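Local coordinates for protein ATP-dependent protease (Xanthomonas campestris pv. campestris, PDB 7CAY) that probably binds protein substrates in the manner of the N-terminal domain of Lon peptidase, at residues A[16-21]-A[170-175]; A[159-164]-A[186-191]; A[46-51]-A[85-90]. All blocks are in the same frame, centred on the assembly; numbering follows the deposited sequence.

Contact 1 of 3, residues A[16-21]-A[170-175]; sequences VLLPGA and GQRLSL
Val16 packs on Arg172 and Leu173, and Leu18 on Arg172. The loop between strands 6-13 and 22-27 thereby meets helix 169-177, at a junction of the beta-rich and helical parts of the Lon N-terminal domain fold. The loop ends in a type II beta turn from Leu18 to Ala21, with Gly20 at the position where phi is positive (82°).

The direct contact is van der Waals packing. CG2 of Val16 lies 3.6 Å from CB of Arg172. CG1 of Val16 is 4.0 Å from CB of Leu173, and these two side chains cross at about a right angle. With chi1 -38°, CG1 stands anti to the carbonyl carbon and CG2 between the backbone N and that carbon, which turns one methyl to each helix residue. Leu18 reaches the helix with CD2, 4.2 Å from the backbone O of Arg172. CD1 of Leu18 is 4.4 Å from NH1 of Arg172 and approaches the guanidinium obliquely.

The polar groups find partners nearby. Arg172 is extended from CG to NE. Its NE bonds to Leu167 O and its NH1 to Glu163 O, which fixes the charged end on backbone carbonyls near the end of helix 154-164. The N of Val16 bonds to the carboxylate of Glu169, at the start of helix 169-177. Within the loop, the turn is closed by Ala21 N donating to Leu18 O at 3.2 Å.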
ATOM      1  N   VAL A  16      -1.678   1.261  -6.549  1.00 51.26           N
ATOM      2  CA  VAL A  16      -1.534   1.456  -5.115  1.00 51.08           C
ATOM      3  C   VAL A  16      -1.391   0.100  -4.430  1.00 51.59           C
ATOM      4  O   VAL A  16      -1.888  -0.931  -4.912  1.00 51.43           O
ATOM      5  CB  VAL A  16      -2.720   2.250  -4.534  1.00 52.56           C
ATOM      6  CG1 VAL A  16      -3.160   3.336  -5.507  1.00 52.61           C
ATOM      7  CG2 VAL A  16      -3.878   1.331  -4.180  1.00 53.46           C
ATOM      8  N   LEU A  17      -0.677   0.093  -3.312  1.00 53.77           N
ATOM      9  CA  LEU A  17      -0.536  -1.090  -2.477  1.00 53.77           C
ATOM     10  C   LEU A  17      -1.450  -0.937  -1.269  1.00 55.85           C
ATOM     11  O   LEU A  17      -1.258  -0.031  -0.451  1.00 55.36           O
ATOM     12  CB  LEU A  17       0.914  -1.282  -2.035  1.00 51.85           C
ATOM     13  CG  LEU A  17       1.142  -2.490  -1.127  1.00 51.54           C
ATOM     14  CD1 LEU A  17       0.688  -3.772  -1.814  1.00 51.16           C
ATOM     15  CD2 LEU A  17       2.602  -2.584  -0.724  1.00 51.05           C
ATOM     16  N   LEU A  18      -2.444  -1.802  -1.170  1.00 55.94           N
ATOM     17  CA  LEU A  18      -3.344  -1.728  -0.035  1.00 57.55           C
ATOM     18  C   LEU A  18      -2.704  -2.384   1.188  1.00 57.30           C
ATOM     19  O   LEU A  18      -1.867  -3.281   1.052  1.00 56.65           O
ATOM     20  CB  LEU A  18      -4.666  -2.413  -0.360  1.00 58.94           C
ATOM     21  CG  LEU A  18      -5.349  -1.938  -1.643  1.00 58.32           C
ATOM     22  CD1 LEU A  18      -6.621  -2.729  -1.894  1.00 60.17           C
ATOM     23  CD2 LEU A  18      -5.643  -0.451  -1.578  1.00 57.09           C
ATOM     24  N   PRO A  19      -3.061  -1.935   2.391  1.00 57.51           N
ATOM     25  CA  PRO A  19      -2.502  -2.554   3.598  1.00 59.55           C
ATOM     26  C   PRO A  19      -2.866  -4.030   3.684  1.00 61.95           C
ATOM     27  O   PRO A  19      -3.992  -4.433   3.385  1.00 62.89           O
ATOM     28  CB  PRO A  19      -3.139  -1.748   4.737  1.00 60.69           C
ATOM     29  CG  PRO A  19      -3.473  -0.432   4.117  1.00 58.70           C
ATOM     30  CD  PRO A  19      -3.869  -0.744   2.706  1.00 57.10           C
ATOM     31  N   GLY A  20      -1.890  -4.839   4.091  1.00 61.31           N
ATOM     32  CA  GLY A  20      -2.096  -6.268   4.220  1.00 63.13           C
ATOM     33  C   GLY A  20      -1.954  -7.019   2.912  1.00 62.65           C
ATOM     34  O   GLY A  20      -1.630  -8.210   2.903  1.00 63.74           O
ATOM     35  N   ALA A  21      -2.195  -6.332   1.797  1.00 62.67           N
ATOM     36  CA  ALA A  21      -2.062  -6.953   0.490  1.00 62.35           C
ATOM     37  C   ALA A  21      -0.592  -7.175   0.150  1.00 61.10           C
ATOM     38  O   ALA A  21       0.310  -6.563   0.729  1.00 57.93           O
ATOM     39  CB  ALA A  21      -2.729  -6.095  -0.585  1.00 61.12           C
ATOM     40  N   GLY A 170      -7.575   4.824  -9.338  1.00 54.45           N
ATOM     41  CA  GLY A 170      -8.036   6.021  -8.659  1.00 54.08           C
ATOM     42  C   GLY A 170      -8.942   5.702  -7.486  1.00 53.34           C
ATOM     43  O   GLY A 170      -8.794   6.275  -6.403  1.00 53.46           O
ATOM     44  N   GLN A 171      -9.887   4.778  -7.682  1.00 54.69           N
ATOM     45  CA  GLN A 171     -10.777   4.382  -6.596  1.00 54.40           C
ATOM     46  C   GLN A 171     -10.002   3.748  -5.449  1.00 54.01           C
ATOM     47  O   GLN A 171     -10.305   3.988  -4.275  1.00 53.85           O
ATOM     48  CB  GLN A 171     -11.846   3.423  -7.120  1.00 55.29           C
ATOM     49  CG  GLN A 171     -12.797   4.052  -8.126  1.00 56.31           C
ATOM     50  CD  GLN A 171     -13.717   3.038  -8.771  1.00 57.83           C
ATOM     51  OE1 GLN A 171     -13.563   1.832  -8.578  1.00 58.44           O
ATOM     52  NE2 GLN A 171     -14.683   3.522  -9.544  1.00 58.72           N
ATOM     53  N   ARG A 172      -8.991   2.938  -5.765  1.00 51.39           N
ATOM     54  CA  ARG A 172      -8.178   2.346  -4.711  1.00 52.45           C
ATOM     55  C   ARG A 172      -7.332   3.397  -4.005  1.00 49.84           C
ATOM     56  O   ARG A 172      -7.045   3.262  -2.810  1.00 48.99           O
ATOM     57  CB  ARG A 172      -7.300   1.236  -5.292  1.00 54.07           C
ATOM     58  CG  ARG A 172      -8.076   0.259  -6.153  1.00 57.80           C
ATOM     59  CD  ARG A 172      -7.383  -1.084  -6.274  1.00 61.02           C
ATOM     60  NE  ARG A 172      -8.201  -2.021  -7.039  1.00 65.85           N
ATOM     61  CZ  ARG A 172      -8.128  -3.344  -6.932  1.00 69.46           C
ATOM     62  NH1 ARG A 172      -7.278  -3.898  -6.078  1.00 70.30           N
ATOM     63  NH2 ARG A 172      -8.915  -4.115  -7.672  1.00 71.72           N
ATOM     64  N   LEU A 173      -6.935   4.451  -4.721  1.00 52.65           N
ATOM     65  CA  LEU A 173      -6.200   5.544  -4.095  1.00 52.22           C
ATOM     66  C   LEU A 173      -7.092   6.338  -3.151  1.00 54.00           C
ATOM     67  O   LEU A 173      -6.644   6.780  -2.086  1.00 53.82           O
ATOM     68  CB  LEU A 173      -5.609   6.457  -5.171  1.00 51.09           C
ATOM     69  CG  LEU A 173      -4.892   7.726  -4.705  1.00 50.00           C
ATOM     70  CD1 LEU A 173      -3.627   7.389  -3.931  1.00 49.10           C
ATOM     71  CD2 LEU A 173      -4.578   8.617  -5.891  1.00 49.20           C
ATOM     72  N   SER A 174      -8.359   6.532  -3.525  1.00 54.11           N
ATOM     73  CA  SER A 174      -9.286   7.253  -2.662  1.00 55.14           C
ATOM     74  C   SER A 174      -9.549   6.486  -1.372  1.00 55.68           C
ATOM     75  O   SER A 174      -9.665   7.088  -0.299  1.00 57.88           O
ATOM     76  CB  SER A 174     -10.591   7.523  -3.407  1.00 56.76           C
ATOM     77  OG  SER A 174     -11.524   8.199  -2.580  1.00 59.79           O
ATOM     78  N   LEU A 175      -9.646   5.157  -1.457  1.00 53.77           N
ATOM     79  CA  LEU A 175      -9.781   4.346  -0.251  1.00 55.53           C
ATOM     80  C   LEU A 175      -8.550   4.475   0.635  1.00 57.76           C
ATOM     81  O   LEU A 175      -8.666   4.566   1.863  1.00 60.48           O
ATOM     82  CB  LEU A 175     -10.023   2.883  -0.627  1.00 54.38           C
ATOM     83  CG  LEU A 175     -11.354   2.584  -1.320  1.00 55.04           C
ATOM     84  CD1 LEU A 175     -11.346   1.208  -1.964  1.00 55.25           C
ATOM     85  CD2 LEU A 175     -12.507   2.708  -0.341  1.00 56.16           C
TER

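Contact 2 of 3, residues A[159-164]-A[186-191]; sequences WRLAEL and EQLLAW
Leu188 packs against Leu161 and Ala162, where helix 181-190 lies beside helix 154-164 in the helical part of the domain. Along the later helix, Gln187 turns to another neighbour. Its side chain touches Leu175, and its OE1 makes a weak hydrogen bond with the hydroxyl of Ser174.

Leu188 comes next and carries the contact. Its CG is anti to the backbone N (chi1 -176°), which puts one methyl on each of two successive residues of helix 154-164. CD2 of Leu188 lies 3.7 Å from CB of Leu161. CD1 of Leu188 is 4.1 Å from CA of Ala162 and also touches CB of Ala162. The small Ala162 lets the leucine reach the helix backbone, and the CA atoms of Ala162 and Leu188 are 7.1 Å apart. All three residues are buried, and the side chains that meet are apolar.

At the end of the segment, Trp191 lays one ring face over the O of Gln187, which sits 3.4 Å from the ring plane toward the rim. The indole also touches Ser174 and Leu175.

Helix 169-177 thus adjoins the pair through Leu175, which also meets Ala162. Leu132 of helix 126-134 packs on Leu161, and Leu18 of the loop before strand 22-27 reaches Ala162.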
ATOM      1  N   TRP A 159     -10.138  -3.411   3.363  1.00 66.37           N
ATOM      2  CA  TRP A 159      -8.927  -3.598   2.574  1.00 64.44           C
ATOM      3  C   TRP A 159      -8.992  -4.834   1.685  1.00 67.16           C
ATOM      4  O   TRP A 159      -8.289  -4.888   0.672  1.00 66.23           O
ATOM      5  CB  TRP A 159      -7.700  -3.689   3.487  1.00 63.75           C
ATOM      6  CG  TRP A 159      -7.364  -2.422   4.241  1.00 63.10           C
ATOM      7  CD1 TRP A 159      -7.058  -2.318   5.568  1.00 64.66           C
ATOM      8  CD2 TRP A 159      -7.290  -1.090   3.710  1.00 60.97           C
ATOM      9  NE1 TRP A 159      -6.805  -1.009   5.897  1.00 63.91           N
ATOM     10  CE2 TRP A 159      -6.939  -0.235   4.775  1.00 61.40           C
ATOM     11  CE3 TRP A 159      -7.489  -0.537   2.438  1.00 57.52           C
ATOM     12  CZ2 TRP A 159      -6.781   1.140   4.608  1.00 59.23           C
ATOM     13  CZ3 TRP A 159      -7.339   0.825   2.279  1.00 56.04           C
ATOM     14  CH2 TRP A 159      -6.987   1.650   3.356  1.00 56.86           C
ATOM     15  N   ARG A 160      -9.812  -5.826   2.035  1.00 64.24           N
ATOM     16  CA  ARG A 160      -9.850  -7.063   1.262  1.00 65.94           C
ATOM     17  C   ARG A 160     -10.772  -6.941   0.054  1.00 64.25           C
ATOM     18  O   ARG A 160     -10.408  -7.350  -1.055  1.00 62.77           O
ATOM     19  CB  ARG A 160     -10.279  -8.230   2.153  1.00 70.31           C
ATOM     20  CG  ARG A 160      -9.257  -8.593   3.216  1.00 71.86           C
ATOM     21  CD  ARG A 160      -7.933  -9.018   2.601  1.00 71.47           C
ATOM     22  NE  ARG A 160      -6.805  -8.365   3.256  1.00 72.08           N
ATOM     23  CZ  ARG A 160      -6.166  -7.309   2.760  1.00 72.26           C
ATOM     24  NH1 ARG A 160      -5.152  -6.774   3.425  1.00 72.63           N
ATOM     25  NH2 ARG A 160      -6.535  -6.793   1.596  1.00 71.57           N
ATOM     26  N   LEU A 161     -11.977  -6.398   0.256  1.00 66.11           N
ATOM     27  CA  LEU A 161     -12.880  -6.173  -0.870  1.00 66.48           C
ATOM     28  C   LEU A 161     -12.261  -5.229  -1.890  1.00 65.67           C
ATOM     29  O   LEU A 161     -12.383  -5.445  -3.104  1.00 66.09           O
ATOM     30  CB  LEU A 161     -14.215  -5.622  -0.373  1.00 67.30           C
ATOM     31  CG  LEU A 161     -15.240  -6.631   0.138  1.00 69.01           C
ATOM     32  CD1 LEU A 161     -16.539  -5.923   0.475  1.00 70.57           C
ATOM     33  CD2 LEU A 161     -15.469  -7.712  -0.903  1.00 69.44           C
ATOM     34  N   ALA A 162     -11.588  -4.178  -1.413  1.00 66.96           N
ATOM     35  CA  ALA A 162     -10.905  -3.252  -2.309  1.00 64.10           C
ATOM     36  C   ALA A 162      -9.887  -3.963  -3.187  1.00 62.97           C
ATOM     37  O   ALA A 162      -9.697  -3.587  -4.349  1.00 63.43           O
ATOM     38  CB  ALA A 162     -10.229  -2.150  -1.493  1.00 62.18           C
ATOM     39  N   GLU A 163      -9.231  -4.994  -2.656  1.00 62.73           N
ATOM     40  CA  GLU A 163      -8.237  -5.730  -3.427  1.00 62.51           C
ATOM     41  C   GLU A 163      -8.889  -6.651  -4.454  1.00 63.21           C
ATOM     42  O   GLU A 163      -8.441  -6.713  -5.604  1.00 62.37           O
ATOM     43  CB  GLU A 163      -7.343  -6.529  -2.479  1.00 64.63           C
ATOM     44  CG  GLU A 163      -6.162  -7.211  -3.143  1.00 66.21           C
ATOM     45  CD  GLU A 163      -5.329  -8.011  -2.162  1.00 69.14           C
ATOM     46  OE1 GLU A 163      -5.566  -7.888  -0.940  1.00 70.40           O
ATOM     47  OE2 GLU A 163      -4.439  -8.765  -2.613  1.00 70.08           O
ATOM     48  N   LEU A 164      -9.955  -7.355  -4.067  1.00 63.54           N
ATOM     49  CA  LEU A 164     -10.549  -8.356  -4.949  1.00 64.62           C
ATOM     50  C   LEU A 164     -11.451  -7.731  -6.007  1.00 65.17           C
ATOM     51  O   LEU A 164     -11.454  -8.176  -7.159  1.00 66.89           O
ATOM     52  CB  LEU A 164     -11.332  -9.378  -4.125  1.00 65.97           C
ATOM     53  CG  LEU A 164     -10.647 -10.712  -3.813  1.00 66.40           C
ATOM     54  CD1 LEU A 164      -9.223 -10.501  -3.327  1.00 63.68           C
ATOM     55  CD2 LEU A 164     -11.455 -11.486  -2.780  1.00 69.44           C
ATOM     56  N   GLU A 186     -18.260   2.783   3.194  1.00 67.80           N
ATOM     57  CA  GLU A 186     -19.427   3.480   2.663  1.00 69.73           C
ATOM     58  C   GLU A 186     -19.214   3.882   1.207  1.00 68.44           C
ATOM     59  O   GLU A 186     -20.142   3.803   0.394  1.00 68.07           O
ATOM     60  CB  GLU A 186     -19.750   4.702   3.525  1.00 72.07           C
ATOM     61  CG  GLU A 186     -21.129   5.298   3.275  1.00 74.93           C
ATOM     62  CD  GLU A 186     -22.257   4.381   3.721  1.00 78.53           C
ATOM     63  OE1 GLU A 186     -22.419   4.179   4.944  1.00 80.52           O
ATOM     64  OE2 GLU A 186     -22.978   3.861   2.843  1.00 79.12           O
ATOM     65  N   GLN A 187     -18.001   4.311   0.853  1.00 67.13           N
ATOM     66  CA  GLN A 187     -17.704   4.616  -0.542  1.00 67.57           C
ATOM     67  C   GLN A 187     -17.271   3.383  -1.321  1.00 65.97           C
ATOM     68  O   GLN A 187     -17.460   3.335  -2.542  1.00 65.68           O
ATOM     69  CB  GLN A 187     -16.630   5.704  -0.645  1.00 66.57           C
ATOM     70  CG  GLN A 187     -15.212   5.246  -0.360  1.00 65.83           C
ATOM     71  CD  GLN A 187     -14.180   6.291  -0.754  1.00 65.38           C
ATOM     72  OE1 GLN A 187     -14.491   7.257  -1.456  1.00 65.81           O
ATOM     73  NE2 GLN A 187     -12.942   6.102  -0.305  1.00 64.46           N
ATOM     74  N   LEU A 188     -16.701   2.384  -0.643  1.00 66.06           N
ATOM     75  CA  LEU A 188     -16.486   1.090  -1.282  1.00 67.46           C
ATOM     76  C   LEU A 188     -17.811   0.459  -1.685  1.00 73.59           C
ATOM     77  O   LEU A 188     -17.866  -0.329  -2.636  1.00 74.94           O
ATOM     78  CB  LEU A 188     -15.710   0.166  -0.343  1.00 66.10           C
ATOM     79  CG  LEU A 188     -15.295  -1.215  -0.853  1.00 65.74           C
ATOM     80  CD1 LEU A 188     -14.368  -1.090  -2.051  1.00 63.37           C
ATOM     81  CD2 LEU A 188     -14.633  -2.011   0.261  1.00 66.55           C
ATOM     82  N   LEU A 189     -18.889   0.802  -0.975  1.00 70.08           N
ATOM     83  CA  LEU A 189     -20.216   0.317  -1.332  1.00 75.16           C
ATOM     84  C   LEU A 189     -20.727   0.969  -2.610  1.00 78.77           C
ATOM     85  O   LEU A 189     -21.446   0.328  -3.386  1.00 79.41           O
ATOM     86  CB  LEU A 189     -21.182   0.571  -0.173  1.00 76.29           C
ATOM     87  CG  LEU A 189     -22.657   0.223  -0.376  1.00 77.34           C
ATOM     88  CD1 LEU A 189     -22.801  -1.239  -0.755  1.00 77.74           C
ATOM     89  CD2 LEU A 189     -23.458   0.536   0.876  1.00 79.25           C
ATOM     90  N   ALA A 190     -20.368   2.233  -2.848  1.00 76.81           N
ATOM     91  CA  ALA A 190     -20.811   2.908  -4.064  1.00 78.04           C
ATOM     92  C   ALA A 190     -20.108   2.353  -5.296  1.00 78.40           C
ATOM     93  O   ALA A 190     -20.739   2.158  -6.343  1.00 80.58           O
ATOM     94  CB  ALA A 190     -20.573   4.414  -3.945  1.00 77.34           C
ATOM     95  N   TRP A 191     -18.808   2.088  -5.191  1.00 80.95           N
ATOM     96  CA  TRP A 191     -18.024   1.589  -6.313  1.00 77.69           C
ATOM     97  C   TRP A 191     -18.257   0.112  -6.595  1.00 84.15           C
ATOM     98  O   TRP A 191     -17.700  -0.412  -7.567  1.00 83.96           O
ATOM     99  CB  TRP A 191     -16.539   1.834  -6.055  1.00 69.01           C
ATOM    100  CG  TRP A 191     -16.214   3.278  -5.945  1.00 63.59           C
ATOM    101  CD1 TRP A 191     -16.865   4.312  -6.552  1.00 63.37           C
ATOM    102  CD2 TRP A 191     -15.169   3.863  -5.165  1.00 59.67           C
ATOM    103  NE1 TRP A 191     -16.281   5.507  -6.207  1.00 61.25           N
ATOM    104  CE2 TRP A 191     -15.238   5.258  -5.356  1.00 58.73           C
ATOM    105  CE3 TRP A 191     -14.178   3.343  -4.330  1.00 57.06           C
ATOM    106  CZ2 TRP A 191     -14.356   6.138  -4.740  1.00 56.56           C
ATOM    107  CZ3 TRP A 191     -13.305   4.218  -3.720  1.00 55.62           C
ATOM    108  CH2 TRP A 191     -13.398   5.600  -3.927  1.00 55.28           C
TER

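Contact 3 of 3, residues A[46-51]-A[85-90]; sequences FGVCLI and LRLRGT
Phe46 brings the CZ corner of its ring to Leu85 and Leu87, and Val48 adds a second touch on Leu87. The methyl CD2 of Leu87 is 4.1 Å from CZ of Phe46 and meets the ring obliquely. CD1 of Leu85 lies 4.3 Å from CZ of Phe46, but at the ring edge and near its plane. The side chains of Phe46 and Leu87 cross at about a right angle. The other methyl of Leu87, CD1, is 4.4 Å from CG2 of Val48. Leu87 therefore spreads its two branches over two residues of the facing segment.

The CG of Phe46 stands between its backbone N and carbonyl carbon, with chi1 62°. This carries the ring over to Leu85 and Leu87.

The two segments are not paired neighbours in the sheet. Strand 66-74 pairs antiparallel with both strand 47-51 and strand 83-100, and the closest CA atoms, of Val48 and Gly89, are 8.5 Å apart. The contact is made by side chains that meet across this intermediate strand. Backbone bonds of Phe46 with Val70 and of Val48 with Thr68 hold the first segment to it.

Further out, Val70 and Ile72 pack on Phe46, whose ring also stacks with that of Phe11. Ile72 packs on Leu87 as well. Ile23 and Leu25 of strand 22-27 cover Leu87.

All four touching residues are buried and hydrocarbon meets hydrocarbon throughout. This is consistent with a place in the hydrophobic core of the domain's mixed sheet. Its cohesion comes from dispersion and exclusion of water, without directional bonds between the two segments.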
ATOM      1  N   PHE A  46      10.908   1.102   3.470  1.00 67.08           N
ATOM      2  CA  PHE A  46      10.534   2.086   2.468  1.00 64.51           C
ATOM      3  C   PHE A  46       9.042   1.947   2.190  1.00 64.32           C
ATOM      4  O   PHE A  46       8.357   1.094   2.767  1.00 64.84           O
ATOM      5  CB  PHE A  46      11.372   1.939   1.189  1.00 62.79           C
ATOM      6  CG  PHE A  46      11.198   0.622   0.485  1.00 61.89           C
ATOM      7  CD1 PHE A  46      12.008  -0.457   0.793  1.00 63.02           C
ATOM      8  CD2 PHE A  46      10.240   0.473  -0.506  1.00 60.51           C
ATOM      9  CE1 PHE A  46      11.857  -1.665   0.136  1.00 62.76           C
ATOM     10  CE2 PHE A  46      10.083  -0.733  -1.164  1.00 60.66           C
ATOM     11  CZ  PHE A  46      10.891  -1.804  -0.840  1.00 61.65           C
ATOM     12  N   GLY A  47       8.530   2.800   1.302  1.00 62.11           N
ATOM     13  CA  GLY A  47       7.116   2.831   1.013  1.00 61.95           C
ATOM     14  C   GLY A  47       6.845   2.754  -0.476  1.00 60.16           C
ATOM     15  O   GLY A  47       7.721   2.981  -1.309  1.00 58.13           O
ATOM     16  N   VAL A  48       5.597   2.427  -0.796  1.00 62.25           N
ATOM     17  CA  VAL A  48       5.123   2.319  -2.173  1.00 59.44           C
ATOM     18  C   VAL A  48       4.057   3.382  -2.387  1.00 58.91           C
ATOM     19  O   VAL A  48       3.058   3.426  -1.656  1.00 57.74           O
ATOM     20  CB  VAL A  48       4.573   0.918  -2.478  1.00 56.69           C
ATOM     21  CG1 VAL A  48       3.599   0.977  -3.639  1.00 55.15           C
ATOM     22  CG2 VAL A  48       5.713  -0.040  -2.778  1.00 55.89           C
ATOM     23  N   CYS A  49       4.270   4.239  -3.382  1.00 58.63           N
ATOM     24  CA  CYS A  49       3.318   5.276  -3.750  1.00 57.81           C
ATOM     25  C   CYS A  49       2.923   5.119  -5.210  1.00 57.81           C
ATOM     26  O   CYS A  49       3.775   4.880  -6.070  1.00 57.11           O
ATOM     27  CB  CYS A  49       3.898   6.674  -3.525  1.00 58.54           C
ATOM     28  SG  CYS A  49       3.804   7.262  -1.825  1.00 59.96           S
ATOM     29  N   LEU A  50       1.630   5.250  -5.482  1.00 53.23           N
ATOM     30  CA  LEU A  50       1.166   5.349  -6.857  1.00 54.47           C
ATOM     31  C   LEU A  50       1.632   6.669  -7.465  1.00 58.12           C
ATOM     32  O   LEU A  50       1.436   7.737  -6.873  1.00 59.73           O
ATOM     33  CB  LEU A  50      -0.355   5.241  -6.905  1.00 53.40           C
ATOM     34  CG  LEU A  50      -1.010   5.576  -8.245  1.00 53.17           C
ATOM     35  CD1 LEU A  50      -0.824   4.440  -9.238  1.00 53.87           C
ATOM     36  CD2 LEU A  50      -2.482   5.911  -8.067  1.00 54.35           C
ATOM     37  N   ILE A  51       2.259   6.598  -8.642  1.00 58.41           N
ATOM     38  CA  ILE A  51       2.761   7.797  -9.314  1.00 62.12           C
ATOM     39  C   ILE A  51       1.699   8.375 -10.237  1.00 66.10           C
ATOM     40  O   ILE A  51       0.632   7.783 -10.437  1.00 66.05           O
ATOM     41  CB  ILE A  51       4.061   7.525 -10.101  1.00 61.96           C
ATOM     42  CG1 ILE A  51       4.168   6.058 -10.541  1.00 61.62           C
ATOM     43  CG2 ILE A  51       5.275   7.954  -9.294  1.00 61.09           C
ATOM     44  CD1 ILE A  51       3.212   5.648 -11.649  1.00 61.95           C
ATOM     45  N   LEU A  85      11.198  -9.115  -4.923  1.00 71.75           N
ATOM     46  CA  LEU A  85      10.821  -8.812  -3.548  1.00 69.44           C
ATOM     47  C   LEU A  85       9.351  -9.139  -3.326  1.00 68.86           C
ATOM     48  O   LEU A  85       8.491  -8.713  -4.104  1.00 68.49           O
ATOM     49  CB  LEU A  85      11.068  -7.340  -3.217  1.00 66.83           C
ATOM     50  CG  LEU A  85      12.505  -6.833  -3.109  1.00 65.73           C
ATOM     51  CD1 LEU A  85      12.543  -5.548  -2.294  1.00 64.43           C
ATOM     52  CD2 LEU A  85      13.398  -7.892  -2.498  1.00 66.81           C
ATOM     53  N   ARG A  86       9.068  -9.882  -2.262  1.00 69.47           N
ATOM     54  CA  ARG A  86       7.699 -10.092  -1.801  1.00 68.32           C
ATOM     55  C   ARG A  86       7.374  -8.986  -0.805  1.00 65.94           C
ATOM     56  O   ARG A  86       7.875  -8.991   0.324  1.00 66.51           O
ATOM     57  CB  ARG A  86       7.541 -11.474  -1.173  1.00 70.58           C
ATOM     58  N   LEU A  87       6.555  -8.029  -1.228  1.00 65.49           N
ATOM     59  CA  LEU A  87       6.195  -6.880  -0.411  1.00 63.81           C
ATOM     60  C   LEU A  87       4.770  -7.032   0.101  1.00 65.71           C
ATOM     61  O   LEU A  87       3.879  -7.454  -0.642  1.00 65.93           O
ATOM     62  CB  LEU A  87       6.316  -5.578  -1.208  1.00 60.43           C
ATOM     63  CG  LEU A  87       7.651  -5.321  -1.904  1.00 58.00           C
ATOM     64  CD1 LEU A  87       7.608  -4.005  -2.670  1.00 55.75           C
ATOM     65  CD2 LEU A  87       8.777  -5.326  -0.889  1.00 57.96           C
ATOM     66  N   ARG A  88       4.560  -6.687   1.371  1.00 61.74           N
ATOM     67  CA  ARG A  88       3.230  -6.662   1.964  1.00 62.58           C
ATOM     68  C   ARG A  88       2.979  -5.295   2.581  1.00 60.52           C
ATOM     69  O   ARG A  88       3.871  -4.706   3.199  1.00 60.63           O
ATOM     70  CB  ARG A  88       3.059  -7.755   3.026  1.00 65.57           C
ATOM     71  CG  ARG A  88       1.623  -7.927   3.502  1.00 67.25           C
ATOM     72  CD  ARG A  88       1.530  -8.938   4.628  1.00 70.27           C
ATOM     73  NE  ARG A  88       2.021 -10.253   4.229  1.00 72.57           N
ATOM     74  CZ  ARG A  88       1.257 -11.216   3.726  1.00 74.79           C
ATOM     75  NH1 ARG A  88      -0.043 -11.013   3.555  1.00 75.51           N
ATOM     76  NH2 ARG A  88       1.790 -12.385   3.393  1.00 76.22           N
ATOM     77  N   GLY A  89       1.755  -4.797   2.409  1.00 58.55           N
ATOM     78  CA  GLY A  89       1.412  -3.468   2.895  1.00 58.38           C
ATOM     79  C   GLY A  89       1.206  -3.443   4.402  1.00 61.36           C
ATOM     80  O   GLY A  89       0.396  -4.202   4.946  1.00 62.64           O
ATOM     81  N   THR A  90       1.940  -2.549   5.080  1.00 62.91           N
ATOM     82  CA  THR A  90       1.838  -2.391   6.521  1.00 62.91           C
ATOM     83  C   THR A  90       1.149  -1.059   6.790  1.00 61.98           C
ATOM     84  O   THR A  90      -0.070  -0.945   6.569  1.00 62.52           O
ATOM     85  CB  THR A  90       3.219  -2.505   7.179  1.00 62.07           C
ATOM     86  OG1 THR A  90       4.076  -1.473   6.671  1.00 60.79           O
ATOM     87  CG2 THR A  90       3.839  -3.858   6.875  1.00 61.41           C
TER

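From the N terminus, 16-21 comes first and meets 170-175 near the C terminus, so contact 1 closes by far the longest loop. Contact 3 is nested inside it, joining 46-51 to 85-90 within the sheet. Contact 2 opens at 159-164, before contact 1 has closed, and ends at 186-191, so the two cross. Contact 3 closes before contact 2 opens, and the two do not touch. The loop 16-21 links both regions. Gly20 and Ala21 bond through their backbones to Gly89, and Pro19 O accepts a bond from Arg160. Between them, contacts 1 and 2 involve helices 154-164, 169-177 and 181-190, which follow one another in the chain. Sheet, loop and C-terminal helices are joined in turn.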